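Long-range contact in conjugal transfer protein (Escherichia coli, PDB 5I97), which probably serves as a VirB8-type inner-membrane component of the pKM101 type IV secretion system that moves DNA between bacteria in conjugation: residues T23-T35 against V95-R107. Sequence-based numbering, arbitrary orientation.
Sequences TSYGDEIDKFWLT and VILDKPHGVATIR
The helix-on-sheet packing of the NTF2-like fold, here in the soluble, probably periplasmic domain of a VirB8-family protein, is well illustrated where Leu34, on the first turns of helix 27-42, meets Leu97, Ala104 and Ile106 of the antiparallel hairpin 86-98/103-114. Leu34 CD1 lies 3.7 Å from both Leu97 CD2 and Ala104 CB, so one methyl spans the two strands, while Ile106 CD1 packs against Leu34 CB. Met130 of the next strand, 124-134, extends this apolar patch. Further along the helix, Thr35 CG2 meets Val95 CG2 of strand 86-98 at 3.6 Å, the two side chains crossing at about a right angle.

Polar groups take over at the helix start, where Lys99 leaves the hairpin turn and passes over Ser24 with its CD 3.3 Å from Ser24 OG. Bends at chi3 (-50°) and chi4 (-54°) fold its end back to Asp27, and NZ forms a salt bridge to the syn side of OD1 at 2.9 Å. With Lys99 shortened to an alanine, the Asp27 carboxylate would probably lose its cationic mate and Ser24 the aliphatic chain lying against it. Alongside the lysine chain, buried Asp30 is held by Tyr132 and Tyr134 and also binds the loop before the helix: Tyr25 N donates to OD1, and Ser24 OG donates to OD2 at 2.7 Å. The same Ser24 OG closes an ST turn by accepting a nearly straight bond (173°) from Gly26 N.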
# COMPACT_ATOMS: atom_id res chain seq x y z
N THR A 23 -13.80 20.42 25.52
CA THR A 23 -12.42 20.00 25.53
C THR A 23 -12.28 18.55 25.06
O THR A 23 -11.44 18.26 24.21
CB THR A 23 -11.81 20.16 26.90
OG1 THR A 23 -11.83 21.55 27.26
CG2 THR A 23 -10.37 19.68 26.90
N SER A 24 -13.13 17.65 25.56
CA SER A 24 -13.01 16.24 25.21
C SER A 24 -14.33 15.58 24.87
O SER A 24 -15.40 16.08 25.20
CB SER A 24 -12.35 15.46 26.35
OG SER A 24 -12.44 14.07 26.13
N TYR A 25 -14.24 14.44 24.21
CA TYR A 25 -15.39 13.63 23.85
C TYR A 25 -15.19 12.20 24.32
O TYR A 25 -15.90 11.30 23.89
CB TYR A 25 -15.62 13.62 22.34
CG TYR A 25 -16.68 14.57 21.86
CD1 TYR A 25 -18.03 14.24 21.94
CD2 TYR A 25 -16.34 15.79 21.30
CE1 TYR A 25 -19.00 15.11 21.49
CE2 TYR A 25 -17.30 16.67 20.85
CZ TYR A 25 -18.64 16.32 20.94
OH TYR A 25 -19.61 17.19 20.49
N GLY A 26 -14.20 11.97 25.17
CA GLY A 26 -13.92 10.62 25.58
C GLY A 26 -12.73 10.04 24.83
O GLY A 26 -12.34 10.53 23.76
N ASP A 27 -12.15 9.00 25.41
CA ASP A 27 -10.92 8.41 24.90
C ASP A 27 -11.00 8.01 23.43
O ASP A 27 -10.15 8.39 22.64
CB ASP A 27 -10.55 7.18 25.71
CG ASP A 27 -9.79 7.52 26.96
OD1 ASP A 27 -9.62 8.72 27.24
OD2 ASP A 27 -9.38 6.58 27.68
N GLU A 28 -12.02 7.23 23.08
CA GLU A 28 -12.05 6.62 21.77
C GLU A 28 -12.27 7.61 20.64
O GLU A 28 -11.64 7.50 19.57
CB GLU A 28 -13.15 5.56 21.73
CG GLU A 28 -12.98 4.45 22.76
CD GLU A 28 -13.51 4.83 24.13
OE1 GLU A 28 -14.33 5.77 24.24
OE2 GLU A 28 -13.10 4.17 25.11
N ILE A 29 -13.13 8.59 20.89
CA ILE A 29 -13.42 9.62 19.91
C ILE A 29 -12.27 10.62 19.77
O ILE A 29 -11.90 10.98 18.66
CB ILE A 29 -14.71 10.37 20.27
CG1 ILE A 29 -15.89 9.40 20.33
CG2 ILE A 29 -14.96 11.48 19.26
CD1 ILE A 29 -17.20 10.04 20.74
N ASP A 30 -11.72 11.05 20.90
CA ASP A 30 -10.56 11.94 20.91
C ASP A 30 -9.41 11.32 20.12
O ASP A 30 -8.80 11.97 19.28
CB ASP A 30 -10.09 12.24 22.32
CG ASP A 30 -10.98 13.21 23.05
OD1 ASP A 30 -12.05 13.55 22.52
OD2 ASP A 30 -10.59 13.65 24.15
N LYS A 31 -9.13 10.05 20.41
CA LYS A 31 -8.05 9.35 19.76
C LYS A 31 -8.29 9.27 18.26
O LYS A 31 -7.35 9.35 17.48
CB LYS A 31 -7.89 7.95 20.37
CG LYS A 31 -6.85 7.08 19.69
CD LYS A 31 -6.87 5.65 20.22
CE LYS A 31 -5.91 4.76 19.44
NZ LYS A 31 -5.95 3.35 19.91
N PHE A 32 -9.54 9.15 17.85
CA PHE A 32 -9.85 9.08 16.43
C PHE A 32 -9.44 10.35 15.69
O PHE A 32 -8.72 10.28 14.70
CB PHE A 32 -11.33 8.84 16.19
CG PHE A 32 -11.72 8.99 14.74
CD1 PHE A 32 -11.33 8.07 13.79
CD2 PHE A 32 -12.44 10.11 14.32
CE1 PHE A 32 -11.67 8.22 12.47
CE2 PHE A 32 -12.78 10.27 12.99
CZ PHE A 32 -12.40 9.33 12.06
N TRP A 33 -9.90 11.50 16.16
CA TRP A 33 -9.61 12.76 15.50
C TRP A 33 -8.13 13.11 15.60
O TRP A 33 -7.56 13.61 14.65
CB TRP A 33 -10.45 13.90 16.09
CG TRP A 33 -11.91 13.68 15.92
CD1 TRP A 33 -12.80 13.36 16.90
CD2 TRP A 33 -12.66 13.74 14.70
NE1 TRP A 33 -14.05 13.22 16.36
CE2 TRP A 33 -13.99 13.45 15.01
CE3 TRP A 33 -12.32 14.01 13.37
CZ2 TRP A 33 -15.00 13.42 14.05
CZ3 TRP A 33 -13.32 13.99 12.42
CH2 TRP A 33 -14.64 13.70 12.76
N LEU A 34 -7.52 12.81 16.73
CA LEU A 34 -6.11 13.14 16.89
C LEU A 34 -5.24 12.32 15.94
O LEU A 34 -4.32 12.86 15.33
CB LEU A 34 -5.67 12.93 18.32
CG LEU A 34 -6.18 13.99 19.29
CD1 LEU A 34 -6.24 13.42 20.70
CD2 LEU A 34 -5.34 15.25 19.24
N THR A 35 -5.53 11.03 15.80
CA THR A 35 -4.76 10.20 14.90
C THR A 35 -5.05 10.58 13.44
O THR A 35 -4.16 10.55 12.61
CB THR A 35 -5.00 8.68 15.13
OG1 THR A 35 -6.39 8.39 15.09
CG2 THR A 35 -4.44 8.23 16.47
N VAL A 95 -0.92 6.35 21.55
CA VAL A 95 -1.58 7.62 21.87
C VAL A 95 -1.83 7.74 23.36
O VAL A 95 -2.49 6.89 23.95
CB VAL A 95 -2.93 7.75 21.14
CG1 VAL A 95 -3.61 9.07 21.50
CG2 VAL A 95 -2.73 7.64 19.63
N ILE A 96 -1.30 8.79 23.97
CA ILE A 96 -1.54 9.03 25.38
C ILE A 96 -2.37 10.29 25.56
O ILE A 96 -1.95 11.37 25.15
CB ILE A 96 -0.22 9.16 26.16
CG1 ILE A 96 0.62 7.89 25.98
CG2 ILE A 96 -0.49 9.39 27.64
CD1 ILE A 96 1.96 7.95 26.65
N LEU A 97 -3.53 10.15 26.20
CA LEU A 97 -4.47 11.24 26.36
C LEU A 97 -4.40 11.87 27.74
O LEU A 97 -4.27 11.18 28.75
CB LEU A 97 -5.91 10.78 26.12
CG LEU A 97 -6.28 10.30 24.72
CD1 LEU A 97 -7.75 10.01 24.63
CD2 LEU A 97 -5.85 11.31 23.68
N ASP A 98 -4.50 13.19 27.75
CA ASP A 98 -4.75 13.93 28.97
C ASP A 98 -6.01 14.74 28.70
O ASP A 98 -5.95 15.92 28.39
CB ASP A 98 -3.57 14.82 29.35
CG ASP A 98 -3.79 15.55 30.67
OD1 ASP A 98 -4.80 15.28 31.34
OD2 ASP A 98 -2.94 16.39 31.04
N LYS A 99 -7.16 14.09 28.84
CA LYS A 99 -8.43 14.66 28.41
C LYS A 99 -8.85 15.96 29.12
O LYS A 99 -9.36 16.85 28.47
CB LYS A 99 -9.53 13.61 28.58
CG LYS A 99 -9.52 12.54 27.51
CD LYS A 99 -10.75 11.63 27.60
CE LYS A 99 -10.98 11.10 29.02
NZ LYS A 99 -9.80 10.40 29.63
N PRO A 100 -8.62 16.08 30.44
CA PRO A 100 -9.02 17.36 31.06
C PRO A 100 -8.28 18.59 30.54
O PRO A 100 -8.78 19.70 30.64
CB PRO A 100 -8.69 17.14 32.54
CG PRO A 100 -8.80 15.69 32.73
CD PRO A 100 -8.27 15.08 31.46
N HIS A 101 -7.10 18.40 29.97
CA HIS A 101 -6.31 19.55 29.57
C HIS A 101 -6.22 19.67 28.06
O HIS A 101 -5.60 20.59 27.56
CB HIS A 101 -4.91 19.47 30.19
CG HIS A 101 -4.94 19.24 31.66
ND1 HIS A 101 -4.57 18.04 32.24
CD2 HIS A 101 -5.35 20.04 32.68
CE1 HIS A 101 -4.73 18.12 33.55
NE2 HIS A 101 -5.20 19.32 33.84
N GLY A 102 -6.84 18.75 27.35
CA GLY A 102 -6.80 18.76 25.90
C GLY A 102 -5.38 18.63 25.38
O GLY A 102 -5.00 19.32 24.44
N VAL A 103 -4.60 17.77 26.01
CA VAL A 103 -3.23 17.52 25.60
C VAL A 103 -3.08 16.04 25.28
O VAL A 103 -3.61 15.20 25.99
CB VAL A 103 -2.22 17.96 26.68
CG1 VAL A 103 -0.83 17.51 26.33
CG2 VAL A 103 -2.26 19.46 26.84
N ALA A 104 -2.39 15.74 24.18
CA ALA A 104 -2.18 14.37 23.75
C ALA A 104 -0.76 14.17 23.24
O ALA A 104 -0.16 15.07 22.67
CB ALA A 104 -3.18 13.98 22.70
N THR A 105 -0.24 12.98 23.46
CA THR A 105 1.07 12.61 22.97
C THR A 105 0.94 11.45 22.01
O THR A 105 0.43 10.40 22.37
CB THR A 105 2.00 12.21 24.10
OG1 THR A 105 2.21 13.34 24.94
CG2 THR A 105 3.33 11.74 23.54
N ILE A 106 1.38 11.65 20.78
CA ILE A 106 1.24 10.62 19.77
C ILE A 106 2.59 10.20 19.19
O ILE A 106 3.32 11.02 18.63
CB ILE A 106 0.29 11.09 18.65
CG1 ILE A 106 -1.11 11.29 19.23
CG2 ILE A 106 0.28 10.09 17.50
CD1 ILE A 106 -2.18 11.56 18.20
N ARG A 107 2.91 8.92 19.32
CA ARG A 107 4.13 8.39 18.74
C ARG A 107 3.83 7.70 17.44
O ARG A 107 2.98 6.81 17.37
CB ARG A 107 4.80 7.44 19.72
CG ARG A 107 5.37 8.16 20.91
CD ARG A 107 6.16 7.25 21.81
NE ARG A 107 6.89 8.02 22.82
CZ ARG A 107 6.34 8.61 23.88
NH1 ARG A 107 5.03 8.54 24.07
NH2 ARG A 107 7.10 9.28 24.73